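Long-range contacts in odorant-binding protein 47 (Anopheles gambiae, PDB 3PM2), which binds hydrophobic odorants such as menthol, decanal and indole, and is thought to carry them through the aqueous fluid around olfactory dendrites: residues A[112-117]-A[131-136]; A[50-55]-A[125-130]; A[9-14]-A[157-162]; A[90-95]-A[148-153]; A[22-27]-A[59-64]. One frame throughout, in Å; residues are numbered along the deposited sequence.

Contact 1: residues A[112-117]-A[131-136]; sequences DEIEAG and HPISGT
Pro-132 O, in a residue whose ring packs on Ile-114 of helix 111-118, is gripped twice by Thr-136: its backbone N lies 3.0 Å from Pro-132 O, and Thr-136 OG1 donates to Pro-132 O at 2.8 Å from above the carbonyl plane. Both bonds belong to the first turn of helix 133-147, whose capped N-terminal end docks on helix 111-118 in this mainly helical odorant-binding protein. The cap comes from His-131. Its ND1 accepts from Ile-133 N at 3.0 Å, nearly straight (164° at the hydrogen), with the donor in the ring plane.

Committing ND1 as an acceptor is consistent with a proton on NE2, and His-131 NE2 indeed approaches Glu-115 OE2 at 3.1 Å, although the bond is bent to 126° and weak. The Glu-115 CB points away from the other segment; the bend at chi2 (-42°) swings CD back toward the histidine, and OE2 meets the ring at its edge, where the negative charge would favour that proton further. His-131 is also held by its backbone N, which donates to Glu-58 of helix 55-63.

Ile-114 supplies the apolar centre. Its CG2 meets His-131 CE1 at 3.4 Å, the two side chains crossing at about a right angle, while its CD1 faces Thr-136 CG2 tip to tip at 3.8 Å. Beyond Thr-136, Met-106 and Ala-107 of helix 92-109 continue the packing. The proline ring also meets backbone: Pro-132 CG sits 3.4 Å from Ile-114 O and 3.8 Å from Gly-117 C.

Contact 2: residues A[50-55]-A[125-130]; sequences IPRGCC and EGEQIC
Matching torsions set up the disulfide between Cys-55 and Cys-130: chi1 of -70° and -71° turns each SG anti to its own carbonyl carbon, and Cys-55 SG and Cys-130 SG bond at 2.0 Å with chi3 of 106°. This cross-link, one of six in this C-plus odorant-binding protein, ties the first turn of helix 55-63 to the loop leading into helix 133-147.

Further along, Glu-127 extends its chain, CG anti to the backbone N, and meets Arg-52 at about a right angle. Arg-52 NH1 forms a salt bridge with Glu-127 OE1 at 3.1 Å; its hydrogen bond to Glu-127 OE2 is weak. The carboxylate has further partners: OE1 accepts from Ala-123 N, the strongest polar partner of this side chain, and OE2 from Gln-44 NE2.

Between bridge and disulfide the two backbones are joined partly by water. One water accepts from Gly-53 N at 2.7 Å and lies 2.8 Å from Cys-130 O. A second accepts from Cys-130 N at 2.9 Å and sits 2.7 Å from Gly-53 O. Glycine lets the chains close directly beside these waters, where a CA-H...O contact runs from Gly-53 CA to Cys-130 O at 3.4 Å.

Contact 3: residues A[9-14]-A[157-162]; sequences PPVPKN and NDDCNK
The N-cap of helix 158-167 forms one end of this contact, where Asn-157 meets the tip of Lys-13 from the N-terminal loop. Chi1 of 66° places Asn-157 CG between its backbone N and carbonyl carbon, and OD1 accepts from Cys-160 N at 3.0 Å. That capping bond is fairly straight, 153° at the hydrogen, though the donor is tilted 26° from the carbonyl plane.

The loop lies against one side of the helix through three residues whose CB atoms all point toward it. Lys-13 runs obliquely over Asp-159, its CD 3.7 Å from Asp-159 CB, so that aliphatic carbons do the touching. The opposite charges stay apart, with Lys-13 NZ 6.2 Å from Asp-159 OD2; attraction at that range would be modest. Instead the bend at chi4 carries Lys-13 NZ to within 3.6 Å of Cys-160 SG, the sulfur bonded to Cys-18, and Glu-17 offers the ammonium a long, weak ion pair.

Val-11 occupies the middle. Its side chain crosses the extended Lys-162 chain at about a right angle, with Val-11 CG1 3.8 Å from Lys-162 CD. Next along the helix, Leu-163 also touches Val-11. At the far end Pro-10 and Lys-162 slide past each other in opposite directions, Pro-10 CG lying 3.8 Å from Lys-162 CB and 3.7 Å from Lys-162 O.

Contact 4: residues A[90-95]-A[148-153]; sequences PEWNKI and ECPAKL
One face of the Trp-92 indole carries both Ile-95 CD1, 4.2 Å above the ring plane of Trp-92, and Pro-150 CD, 4.0 Å above the same plane, each offset toward the rim. Cys-149 comes to the six-membered ring obliquely: its CA is 3.8 Å from Trp-92 CH2, and its SG lies 5.3 Å from the centroid of that ring, 74° off the normal, a sulfur-aromatic contact. Leu-153 CD1 approaches Trp-92 NE1, also obliquely. Cys-19, Pro-22 and Thr-85 add further neighbours, which fits the burial of this indole in a contact otherwise near the surface.

Next to the ring, Ile-95 CG2 packs on Glu-148 CB at 3.5 Å. On the outer margin Glu-91 and Lys-152 reach toward each other tip to tip. Glu-91 bends at chi2 (82°), whereas Lys-152 is extended beyond CG; Lys-152 NZ donates to Glu-91 OE2 at 2.9 Å from above the carboxylate plane. A water runs beside the salt bridge, donating to Glu-91 OE1 at 2.7 Å and accepting from Lys-152 NZ at 2.8 Å.

The whole is a helix start, that of 92-109, seated on a loop anchored by the Cys-19 to Cys-149 disulfide, in the disulfide-rich framework of a C-plus odorant-binding protein.

Contact 5: residues A[22-27]-A[59-64]; sequences PFLVEP and CVMNST
Val-60 CG1 is met by two neighbouring residues of the loop before helix 27-44: Leu-24 CD2 stands 3.3 Å from it and Val-25 CG2 stands 3.5 Å from it, both tighter than ordinary van der Waals contact. Val-25 CG2 also lies 3.3 Å from Thr-64 CG2, again shorter than usual, a closeness to be read with caution. Its place follows from chi1 of 155°, which sets CG1 anti to the backbone N and CG2 anti to the carbonyl carbon, in reach of both neighbours. Leu-24 has an unusual chi1 of 140°, far from a staggered value, so the closeness of its CD2 may reflect strain or an imprecisely placed side chain.

Packing relaxes around Leu-24 CD1, which lies 3.9 Å from Met-61 SD and 4.0 Å from Met-61 CE, the two side chains crossing at about a right angle. This inner side is closed by Leu-77 and Tyr-81 of helix 74-85 and by Leu-138 of helix 133-147.

Toward solvent the fit is looser. Exposed Ser-63 touches Val-25 lightly, its OG 3.7 Å from Val-25 CG2, and that hydroxyl turns back to donate to Val-60 O at 2.8 Å, tilted 21° from the carbonyl plane.

The loop lies over the C-terminal turn of helix 55-63, a helix tied to 27-44 by the Cys-33 to Cys-59 disulfide; Val-25 sits nearer the surface, while Leu-24 joins the interior of the helical odorant-binding fold.

Overall arrangement
Contacts 1 and 2 adjoin, centres 10 Å apart: Glu-113 OE1 lies 3.6 Å from Pro-51 CG, and Pro-132 CB is 3.9 Å from Gly-53 CA. Contact 5, nearest the chain centre of the five, links this end to the other. It touches contact 1 where Ser-134 OG is 3.5 Å from Met-61 CG, and contact 4 where Trp-92 CE3 is 3.5 Å from Pro-22 CD. Contact 3 stands apart, on the opposite side of the chain's centre from contact 1 and about 29 Å from it between centres. Its 9-14 and 157-162 segments enclose the other four along the sequence. Disulfide cysteines lie within contacts 2 to 5, spreading covalent anchors across the fold.

Contact 1: residues A[112-117]-A[131-136]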
# COMPACT_ATOMS: atom_id res chain seq x y z
N ASP A 112 -10.90 12.76 8.70
CA ASP A 112 -12.11 12.37 9.45
C ASP A 112 -12.53 10.91 9.25
O ASP A 112 -12.82 10.21 10.23
CB ASP A 112 -13.23 13.37 9.23
CG ASP A 112 -12.91 14.74 9.84
OD1 ASP A 112 -12.13 14.79 10.83
OD2 ASP A 112 -13.44 15.75 9.35
N GLU A 113 -12.50 10.45 8.00
CA GLU A 113 -12.82 9.06 7.65
C GLU A 113 -11.79 8.11 8.26
O GLU A 113 -12.18 7.09 8.85
CB GLU A 113 -12.83 8.93 6.14
CG GLU A 113 -13.15 7.53 5.66
CD GLU A 113 -13.08 7.46 4.15
OE1 GLU A 113 -12.05 6.99 3.62
OE2 GLU A 113 -14.04 7.93 3.50
N ILE A 114 -10.49 8.47 8.18
CA ILE A 114 -9.43 7.65 8.79
C ILE A 114 -9.66 7.55 10.31
O ILE A 114 -9.62 6.45 10.86
CB ILE A 114 -8.03 8.24 8.44
CG1 ILE A 114 -7.72 8.01 6.93
CG2 ILE A 114 -6.93 7.64 9.35
CD1 ILE A 114 -6.43 8.75 6.37
N GLU A 115 -9.89 8.69 10.98
CA GLU A 115 -10.16 8.72 12.41
C GLU A 115 -11.39 7.91 12.84
O GLU A 115 -11.35 7.23 13.87
CB GLU A 115 -10.18 10.15 12.94
CG GLU A 115 -8.78 10.75 13.01
CD GLU A 115 -7.68 9.84 13.54
OE1 GLU A 115 -7.80 9.35 14.69
OE2 GLU A 115 -6.72 9.59 12.79
N ALA A 116 -12.44 7.93 12.03
CA ALA A 116 -13.65 7.15 12.30
C ALA A 116 -13.37 5.66 12.13
O ALA A 116 -13.81 4.86 12.96
CB ALA A 116 -14.76 7.59 11.38
N GLY A 117 -12.57 5.31 11.12
CA GLY A 117 -12.15 3.94 10.86
C GLY A 117 -11.37 3.37 12.04
O GLY A 117 -11.61 2.23 12.43
N HIS A 131 -5.49 0.89 12.89
CA HIS A 131 -5.70 2.27 12.48
C HIS A 131 -5.54 2.34 10.96
O HIS A 131 -4.61 1.75 10.43
CB HIS A 131 -4.70 3.21 13.18
CG HIS A 131 -5.07 4.67 13.08
ND1 HIS A 131 -4.91 5.38 11.90
CD2 HIS A 131 -5.52 5.51 14.05
CE1 HIS A 131 -5.28 6.62 12.18
NE2 HIS A 131 -5.66 6.74 13.46
N PRO A 132 -6.44 3.03 10.22
CA PRO A 132 -6.30 3.05 8.75
C PRO A 132 -5.10 3.82 8.20
O PRO A 132 -4.82 3.67 7.01
CB PRO A 132 -7.61 3.69 8.28
CG PRO A 132 -8.55 3.61 9.44
CD PRO A 132 -7.66 3.73 10.66
N ILE A 133 -4.42 4.65 9.00
CA ILE A 133 -3.31 5.45 8.44
C ILE A 133 -2.25 4.62 7.71
O ILE A 133 -1.82 5.01 6.61
CB ILE A 133 -2.67 6.46 9.45
CG1 ILE A 133 -1.83 7.55 8.74
CG2 ILE A 133 -1.86 5.76 10.53
CD1 ILE A 133 -2.57 8.43 7.65
N SER A 134 -1.81 3.50 8.31
CA SER A 134 -0.74 2.72 7.66
C SER A 134 -1.11 2.26 6.24
O SER A 134 -0.31 2.42 5.32
CB SER A 134 -0.35 1.53 8.53
OG SER A 134 0.18 1.94 9.78
N GLY A 135 -2.31 1.70 6.09
CA GLY A 135 -2.80 1.23 4.80
C GLY A 135 -3.04 2.38 3.83
O GLY A 135 -2.76 2.24 2.64
N THR A 136 -3.55 3.51 4.33
CA THR A 136 -3.80 4.69 3.46
C THR A 136 -2.49 5.08 2.77
O THR A 136 -2.46 5.22 1.55
CB THR A 136 -4.36 5.84 4.29
OG1 THR A 136 -5.56 5.38 4.93
CG2 THR A 136 -4.66 7.06 3.45

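Contact 2: residues A[50-55]-A[125-130]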
# COMPACT_ATOMS: atom_id res chain seq x y z
N ILE A 50 -17.68 2.68 6.52
CA ILE A 50 -16.37 3.33 6.61
C ILE A 50 -15.24 2.32 6.32
O ILE A 50 -15.31 1.20 6.87
CB ILE A 50 -16.24 3.95 8.03
CG1 ILE A 50 -17.33 5.03 8.23
CG2 ILE A 50 -14.82 4.50 8.29
CD1 ILE A 50 -17.61 5.32 9.66
N PRO A 51 -14.26 2.66 5.42
CA PRO A 51 -13.15 1.73 5.13
C PRO A 51 -12.47 1.26 6.42
O PRO A 51 -12.30 2.03 7.35
CB PRO A 51 -12.20 2.56 4.27
CG PRO A 51 -13.14 3.52 3.54
CD PRO A 51 -14.10 3.92 4.65
N ARG A 52 -12.20 -0.06 6.51
CA ARG A 52 -11.62 -0.63 7.72
C ARG A 52 -10.11 -0.65 7.52
O ARG A 52 -9.65 -0.99 6.43
CB ARG A 52 -12.17 -2.06 7.98
CG ARG A 52 -13.70 -2.15 7.92
CD ARG A 52 -14.29 -3.18 8.86
NE ARG A 52 -15.56 -2.66 9.33
CZ ARG A 52 -16.06 -2.79 10.55
NH1 ARG A 52 -15.44 -3.53 11.46
NH2 ARG A 52 -17.23 -2.24 10.85
N GLY A 53 -9.35 -0.28 8.57
CA GLY A 53 -7.89 -0.21 8.52
C GLY A 53 -7.24 -1.52 8.14
O GLY A 53 -7.67 -2.59 8.59
N CYS A 54 -6.23 -1.45 7.28
CA CYS A 54 -5.56 -2.65 6.80
C CYS A 54 -4.46 -3.08 7.80
O CYS A 54 -3.48 -2.34 8.00
CB CYS A 54 -4.99 -2.41 5.41
SG CYS A 54 -3.98 -3.77 4.82
N CYS A 55 -4.61 -4.26 8.40
CA CYS A 55 -3.61 -4.75 9.36
C CYS A 55 -2.32 -5.20 8.73
O CYS A 55 -1.29 -5.17 9.40
CB CYS A 55 -4.19 -5.84 10.27
SG CYS A 55 -5.41 -5.22 11.46
N GLU A 125 -16.13 -12.39 14.14
CA GLU A 125 -15.41 -13.05 15.23
C GLU A 125 -13.90 -13.03 14.97
O GLU A 125 -13.43 -13.56 13.97
CB GLU A 125 -15.90 -14.49 15.40
CG GLU A 125 -16.94 -14.66 16.49
CD GLU A 125 -16.58 -13.91 17.76
OE1 GLU A 125 -17.32 -12.97 18.12
OE2 GLU A 125 -15.56 -14.26 18.39
N GLY A 126 -13.16 -12.43 15.90
CA GLY A 126 -11.71 -12.37 15.79
C GLY A 126 -11.17 -11.27 14.90
O GLY A 126 -9.99 -11.29 14.54
N GLU A 127 -12.02 -10.32 14.50
CA GLU A 127 -11.55 -9.21 13.67
C GLU A 127 -10.72 -8.28 14.54
O GLU A 127 -11.21 -7.78 15.55
CB GLU A 127 -12.71 -8.41 13.08
CG GLU A 127 -12.23 -7.29 12.17
CD GLU A 127 -13.30 -6.37 11.64
OE1 GLU A 127 -14.43 -6.40 12.18
OE2 GLU A 127 -13.02 -5.61 10.69
N GLN A 128 -9.48 -8.01 14.14
CA GLN A 128 -8.62 -7.06 14.86
C GLN A 128 -8.71 -5.71 14.15
O GLN A 128 -8.47 -5.63 12.94
CB GLN A 128 -7.18 -7.57 14.91
CG GLN A 128 -6.17 -6.48 15.29
CD GLN A 128 -5.08 -6.92 16.21
OE1 GLN A 128 -5.22 -7.87 17.01
NE2 GLN A 128 -3.95 -6.22 16.13
N ILE A 129 -9.05 -4.65 14.90
CA ILE A 129 -9.16 -3.32 14.32
C ILE A 129 -7.79 -2.65 14.30
O ILE A 129 -7.14 -2.59 15.33
CB ILE A 129 -10.24 -2.46 15.05
CG1 ILE A 129 -11.66 -3.11 14.92
CG2 ILE A 129 -10.24 -1.00 14.58
CD1 ILE A 129 -12.23 -3.29 13.47
N CYS A 130 -7.35 -2.18 13.13
CA CYS A 130 -6.08 -1.47 12.95
C CYS A 130 -6.38 -0.05 12.53
O CYS A 130 -7.41 0.20 11.88
CB CYS A 130 -5.18 -2.17 11.92
SG CYS A 130 -4.49 -3.74 12.52
O HOH W 1 -10.13 0.22 11.09
O HOH W 2 -9.00 -2.91 10.86

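Contact 3: residues A[9-14]-A[157-162]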
# COMPACT_ATOMS: atom_id res chain seq x y z
N PRO A 9 -5.57 -9.85 -8.12
CA PRO A 9 -4.95 -9.46 -9.41
C PRO A 9 -5.38 -10.38 -10.57
O PRO A 9 -5.52 -11.58 -10.33
CB PRO A 9 -3.43 -9.50 -9.14
CG PRO A 9 -3.25 -10.07 -7.81
CD PRO A 9 -4.56 -10.17 -7.09
N PRO A 10 -5.66 -9.84 -11.80
CA PRO A 10 -6.13 -10.71 -12.91
C PRO A 10 -5.14 -11.76 -13.40
O PRO A 10 -5.55 -12.73 -14.05
CB PRO A 10 -6.49 -9.71 -14.01
CG PRO A 10 -5.60 -8.55 -13.75
CD PRO A 10 -5.56 -8.44 -12.24
N VAL A 11 -3.86 -11.57 -13.10
CA VAL A 11 -2.81 -12.52 -13.45
C VAL A 11 -1.90 -12.72 -12.24
O VAL A 11 -1.67 -11.77 -11.50
CB VAL A 11 -2.02 -12.23 -14.78
CG1 VAL A 11 -2.93 -11.86 -15.94
CG2 VAL A 11 -0.93 -11.18 -14.58
N PRO A 12 -1.39 -13.95 -12.01
CA PRO A 12 -0.50 -14.16 -10.86
C PRO A 12 0.92 -13.61 -11.05
O PRO A 12 1.72 -13.71 -10.12
CB PRO A 12 -0.51 -15.68 -10.68
CG PRO A 12 -0.77 -16.21 -12.04
CD PRO A 12 -1.59 -15.20 -12.78
N LYS A 13 1.22 -13.01 -12.24
CA LYS A 13 2.52 -12.42 -12.57
C LYS A 13 2.97 -11.47 -11.46
O LYS A 13 2.19 -10.63 -10.99
CB LYS A 13 2.46 -11.67 -13.92
CG LYS A 13 3.82 -11.34 -14.54
CD LYS A 13 3.64 -10.64 -15.87
CE LYS A 13 4.84 -10.78 -16.78
NZ LYS A 13 5.93 -9.85 -16.39
N ASN A 14 4.22 -11.67 -11.01
CA ASN A 14 4.88 -10.88 -9.98
C ASN A 14 5.08 -9.47 -10.54
O ASN A 14 5.58 -9.33 -11.65
CB ASN A 14 6.21 -11.55 -9.63
CG ASN A 14 7.11 -10.82 -8.67
OD1 ASN A 14 6.68 -10.10 -7.76
ND2 ASN A 14 8.42 -11.04 -8.83
N ASN A 157 3.73 -5.54 -22.08
CA ASN A 157 3.06 -6.76 -22.54
C ASN A 157 1.63 -6.80 -21.99
O ASN A 157 1.29 -5.98 -21.14
CB ASN A 157 3.86 -8.04 -22.25
CG ASN A 157 4.06 -8.43 -20.81
OD1 ASN A 157 3.51 -7.84 -19.90
ND2 ASN A 157 4.81 -9.49 -20.57
N ASP A 158 0.80 -7.72 -22.50
CA ASP A 158 -0.60 -7.89 -22.09
C ASP A 158 -0.79 -8.10 -20.61
O ASP A 158 -1.72 -7.53 -20.03
CB ASP A 158 -1.26 -9.05 -22.87
CG ASP A 158 -1.55 -8.74 -24.32
OD1 ASP A 158 -1.42 -7.56 -24.72
OD2 ASP A 158 -1.93 -9.67 -25.07
N ASP A 159 0.06 -8.95 -20.00
CA ASP A 159 -0.07 -9.25 -18.57
C ASP A 159 0.23 -8.06 -17.69
O ASP A 159 -0.46 -7.85 -16.68
CB ASP A 159 0.80 -10.45 -18.21
CG ASP A 159 0.22 -11.78 -18.62
OD1 ASP A 159 -0.85 -11.80 -19.29
OD2 ASP A 159 0.83 -12.81 -18.29
N CYS A 160 1.23 -7.26 -18.08
CA CYS A 160 1.56 -6.05 -17.33
C CYS A 160 0.54 -4.96 -17.58
O CYS A 160 0.34 -4.14 -16.71
CB CYS A 160 2.99 -5.59 -17.62
SG CYS A 160 4.25 -6.72 -16.96
N ASN A 161 -0.13 -4.95 -18.76
CA ASN A 161 -1.24 -4.00 -19.02
C ASN A 161 -2.38 -4.34 -18.03
O ASN A 161 -2.98 -3.43 -17.46
CB ASN A 161 -1.78 -4.08 -20.46
CG ASN A 161 -2.84 -3.04 -20.73
OD1 ASN A 161 -2.70 -1.85 -20.41
ND2 ASN A 161 -3.96 -3.44 -21.26
N LYS A 162 -2.64 -5.65 -17.83
CA LYS A 162 -3.68 -6.12 -16.87
C LYS A 162 -3.35 -5.70 -15.44
O LYS A 162 -4.22 -5.23 -14.70
CB LYS A 162 -3.88 -7.63 -16.98
CG LYS A 162 -4.59 -8.04 -18.29
CD LYS A 162 -4.68 -9.54 -18.41
CE LYS A 162 -5.07 -9.96 -19.81
NZ LYS A 162 -4.94 -11.43 -19.98

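Contact 4: residues A[90-95]-A[148-153]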
# COMPACT_ATOMS: atom_id res chain seq x y z
N PRO A 90 17.98 7.10 -11.88
CA PRO A 90 17.88 8.40 -11.18
C PRO A 90 16.51 9.05 -11.18
O PRO A 90 16.25 9.91 -10.34
CB PRO A 90 18.94 9.27 -11.86
CG PRO A 90 19.18 8.62 -13.18
CD PRO A 90 18.97 7.15 -12.97
N GLU A 91 15.64 8.63 -12.10
CA GLU A 91 14.25 9.11 -12.18
C GLU A 91 13.48 8.85 -10.88
O GLU A 91 12.58 9.61 -10.54
CB GLU A 91 13.50 8.42 -13.32
CG GLU A 91 13.98 8.82 -14.71
CD GLU A 91 15.21 8.11 -15.25
OE1 GLU A 91 15.89 7.38 -14.50
OE2 GLU A 91 15.54 8.36 -16.43
N TRP A 92 13.82 7.77 -10.18
CA TRP A 92 13.13 7.37 -8.95
C TRP A 92 13.20 8.32 -7.76
O TRP A 92 12.26 8.33 -6.97
CB TRP A 92 13.48 5.94 -8.56
CG TRP A 92 12.90 4.91 -9.49
CD1 TRP A 92 13.59 4.10 -10.35
CD2 TRP A 92 11.51 4.55 -9.64
NE1 TRP A 92 12.73 3.26 -11.01
CE2 TRP A 92 11.44 3.54 -10.62
CE3 TRP A 92 10.31 5.05 -9.09
CZ2 TRP A 92 10.24 2.95 -11.02
CZ3 TRP A 92 9.10 4.45 -9.48
CH2 TRP A 92 9.07 3.43 -10.44
N ASN A 93 14.25 9.16 -7.66
CA ASN A 93 14.37 10.12 -6.55
C ASN A 93 13.16 11.05 -6.49
O ASN A 93 12.45 11.06 -5.48
CB ASN A 93 15.68 10.92 -6.64
CG ASN A 93 15.87 11.84 -5.47
OD1 ASN A 93 15.56 13.03 -5.53
ND2 ASN A 93 16.34 11.28 -4.37
N LYS A 94 12.91 11.80 -7.59
CA LYS A 94 11.80 12.75 -7.71
C LYS A 94 10.45 12.05 -7.70
O LYS A 94 9.52 12.57 -7.08
CB LYS A 94 11.91 13.63 -8.97
CG LYS A 94 11.19 14.97 -8.84
CD LYS A 94 12.02 15.99 -8.06
CE LYS A 94 11.25 16.57 -6.89
NZ LYS A 94 12.16 17.12 -5.85
N ILE A 95 10.32 10.91 -8.40
CA ILE A 95 9.07 10.16 -8.45
C ILE A 95 8.67 9.77 -7.03
O ILE A 95 7.54 10.00 -6.63
CB ILE A 95 9.17 8.93 -9.38
CG1 ILE A 95 9.38 9.35 -10.86
CG2 ILE A 95 7.93 8.05 -9.22
CD1 ILE A 95 9.59 8.13 -11.85
N GLU A 148 3.84 5.47 -12.05
CA GLU A 148 4.82 6.47 -12.47
C GLU A 148 6.05 5.86 -13.15
O GLU A 148 6.93 6.59 -13.63
CB GLU A 148 5.25 7.34 -11.29
CG GLU A 148 4.17 8.25 -10.73
CD GLU A 148 3.71 9.37 -11.64
OE1 GLU A 148 4.33 9.59 -12.70
OE2 GLU A 148 2.70 10.01 -11.28
N CYS A 149 6.14 4.54 -13.17
CA CYS A 149 7.26 3.85 -13.79
C CYS A 149 7.56 4.37 -15.22
O CYS A 149 6.65 4.35 -16.05
CB CYS A 149 7.04 2.34 -13.79
SG CYS A 149 8.50 1.39 -14.33
N PRO A 150 8.78 4.87 -15.51
CA PRO A 150 9.10 5.30 -16.90
C PRO A 150 8.88 4.14 -17.88
O PRO A 150 9.22 3.01 -17.55
CB PRO A 150 10.59 5.65 -16.83
CG PRO A 150 10.85 5.95 -15.36
CD PRO A 150 9.96 4.99 -14.63
N ALA A 151 8.34 4.41 -19.08
CA ALA A 151 8.06 3.37 -20.09
C ALA A 151 9.33 2.54 -20.39
O ALA A 151 9.24 1.34 -20.56
CB ALA A 151 7.56 4.00 -21.38
N LYS A 152 10.51 3.18 -20.33
CA LYS A 152 11.80 2.50 -20.59
C LYS A 152 12.12 1.42 -19.53
O LYS A 152 12.96 0.56 -19.79
CB LYS A 152 12.96 3.51 -20.77
CG LYS A 152 13.34 4.30 -19.52
CD LYS A 152 14.59 5.15 -19.74
CE LYS A 152 15.09 5.73 -18.44
NZ LYS A 152 16.27 6.61 -18.63
N LEU A 153 11.46 1.49 -18.34
CA LEU A 153 11.66 0.57 -17.22
C LEU A 153 10.46 -0.34 -16.99
O LEU A 153 10.47 -1.13 -16.04
CB LEU A 153 11.99 1.37 -15.92
CG LEU A 153 13.30 2.16 -15.97
CD1 LEU A 153 13.39 3.14 -14.84
CD2 LEU A 153 14.51 1.22 -15.97
O HOH W 3 17.66 6.24 -16.23

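Contact 5: residues A[22-27]-A[59-64]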
# COMPACT_ATOMS: atom_id res chain seq x y z
N PRO A 22 10.70 1.36 -5.96
CA PRO A 22 11.26 1.55 -4.62
C PRO A 22 10.40 0.82 -3.57
O PRO A 22 9.23 0.51 -3.82
CB PRO A 22 11.15 3.07 -4.42
CG PRO A 22 11.15 3.62 -5.81
CD PRO A 22 10.28 2.64 -6.53
N PHE A 23 10.99 0.55 -2.42
CA PHE A 23 10.25 -0.12 -1.34
C PHE A 23 10.62 0.48 0.00
O PHE A 23 11.68 1.12 0.14
CB PHE A 23 10.51 -1.63 -1.36
CG PHE A 23 11.97 -2.03 -1.23
CD1 PHE A 23 12.56 -2.15 0.03
CD2 PHE A 23 12.72 -2.35 -2.35
CE1 PHE A 23 13.90 -2.53 0.15
CE2 PHE A 23 14.06 -2.73 -2.23
CZ PHE A 23 14.65 -2.81 -0.98
N LEU A 24 9.80 0.23 1.01
CA LEU A 24 9.98 0.69 2.38
C LEU A 24 10.38 -0.50 3.29
O LEU A 24 10.94 -0.30 4.37
CB LEU A 24 8.63 1.35 2.76
CG LEU A 24 7.96 1.21 4.10
CD1 LEU A 24 6.99 2.33 4.30
CD2 LEU A 24 7.16 -0.01 4.15
N VAL A 25 10.08 -1.73 2.85
CA VAL A 25 10.33 -2.97 3.59
C VAL A 25 10.82 -4.04 2.64
O VAL A 25 10.36 -4.10 1.51
CB VAL A 25 9.02 -3.39 4.33
CG1 VAL A 25 8.96 -4.87 4.62
CG2 VAL A 25 8.87 -2.64 5.63
N GLU A 26 11.75 -4.90 3.10
CA GLU A 26 12.28 -6.01 2.31
C GLU A 26 11.15 -7.05 2.08
O GLU A 26 10.31 -7.21 2.99
CB GLU A 26 13.45 -6.65 3.07
CG GLU A 26 14.49 -7.34 2.19
CD GLU A 26 15.22 -6.53 1.14
OE1 GLU A 26 15.78 -5.46 1.50
OE2 GLU A 26 15.30 -6.99 -0.02
N PRO A 27 11.08 -7.73 0.90
CA PRO A 27 9.99 -8.70 0.66
C PRO A 27 9.71 -9.72 1.76
O PRO A 27 8.55 -10.06 1.98
CB PRO A 27 10.43 -9.41 -0.62
CG PRO A 27 11.23 -8.41 -1.33
CD PRO A 27 11.95 -7.61 -0.29
N CYS A 59 1.18 -3.80 10.26
CA CYS A 59 2.23 -4.77 10.57
C CYS A 59 3.56 -4.33 9.92
O CYS A 59 4.61 -4.32 10.60
CB CYS A 59 1.80 -6.17 10.11
SG CYS A 59 3.07 -7.45 10.33
N VAL A 60 3.52 -3.93 8.62
CA VAL A 60 4.66 -3.47 7.85
C VAL A 60 5.22 -2.21 8.51
O VAL A 60 6.43 -2.09 8.70
CB VAL A 60 4.30 -3.21 6.36
CG1 VAL A 60 5.42 -2.44 5.66
CG2 VAL A 60 4.00 -4.51 5.61
N MET A 61 4.35 -1.29 8.87
CA MET A 61 4.77 -0.02 9.50
C MET A 61 5.39 -0.25 10.87
O MET A 61 6.42 0.34 11.18
CB MET A 61 3.62 0.99 9.53
CG MET A 61 3.17 1.43 8.14
SD MET A 61 4.42 2.40 7.29
CE MET A 61 3.43 3.13 5.96
N ASN A 62 4.82 -1.20 11.64
CA ASN A 62 5.38 -1.59 12.94
C ASN A 62 6.74 -2.28 12.76
O ASN A 62 7.64 -2.08 13.59
CB ASN A 62 4.40 -2.47 13.74
CG ASN A 62 3.31 -1.69 14.46
OD1 ASN A 62 3.49 -0.54 14.90
ND2 ASN A 62 2.17 -2.33 14.69
N SER A 63 6.92 -3.06 11.66
CA SER A 63 8.20 -3.75 11.45
C SER A 63 9.36 -2.76 11.24
O SER A 63 10.50 -3.11 11.49
CB SER A 63 8.12 -4.75 10.29
OG SER A 63 8.28 -4.13 9.02
N THR A 64 9.04 -1.53 10.79
CA THR A 64 10.02 -0.47 10.51
C THR A 64 9.94 0.70 11.49
O THR A 64 10.53 1.74 11.22
CB THR A 64 9.82 0.03 9.07
OG1 THR A 64 8.42 0.26 8.86
CG2 THR A 64 10.35 -0.94 8.05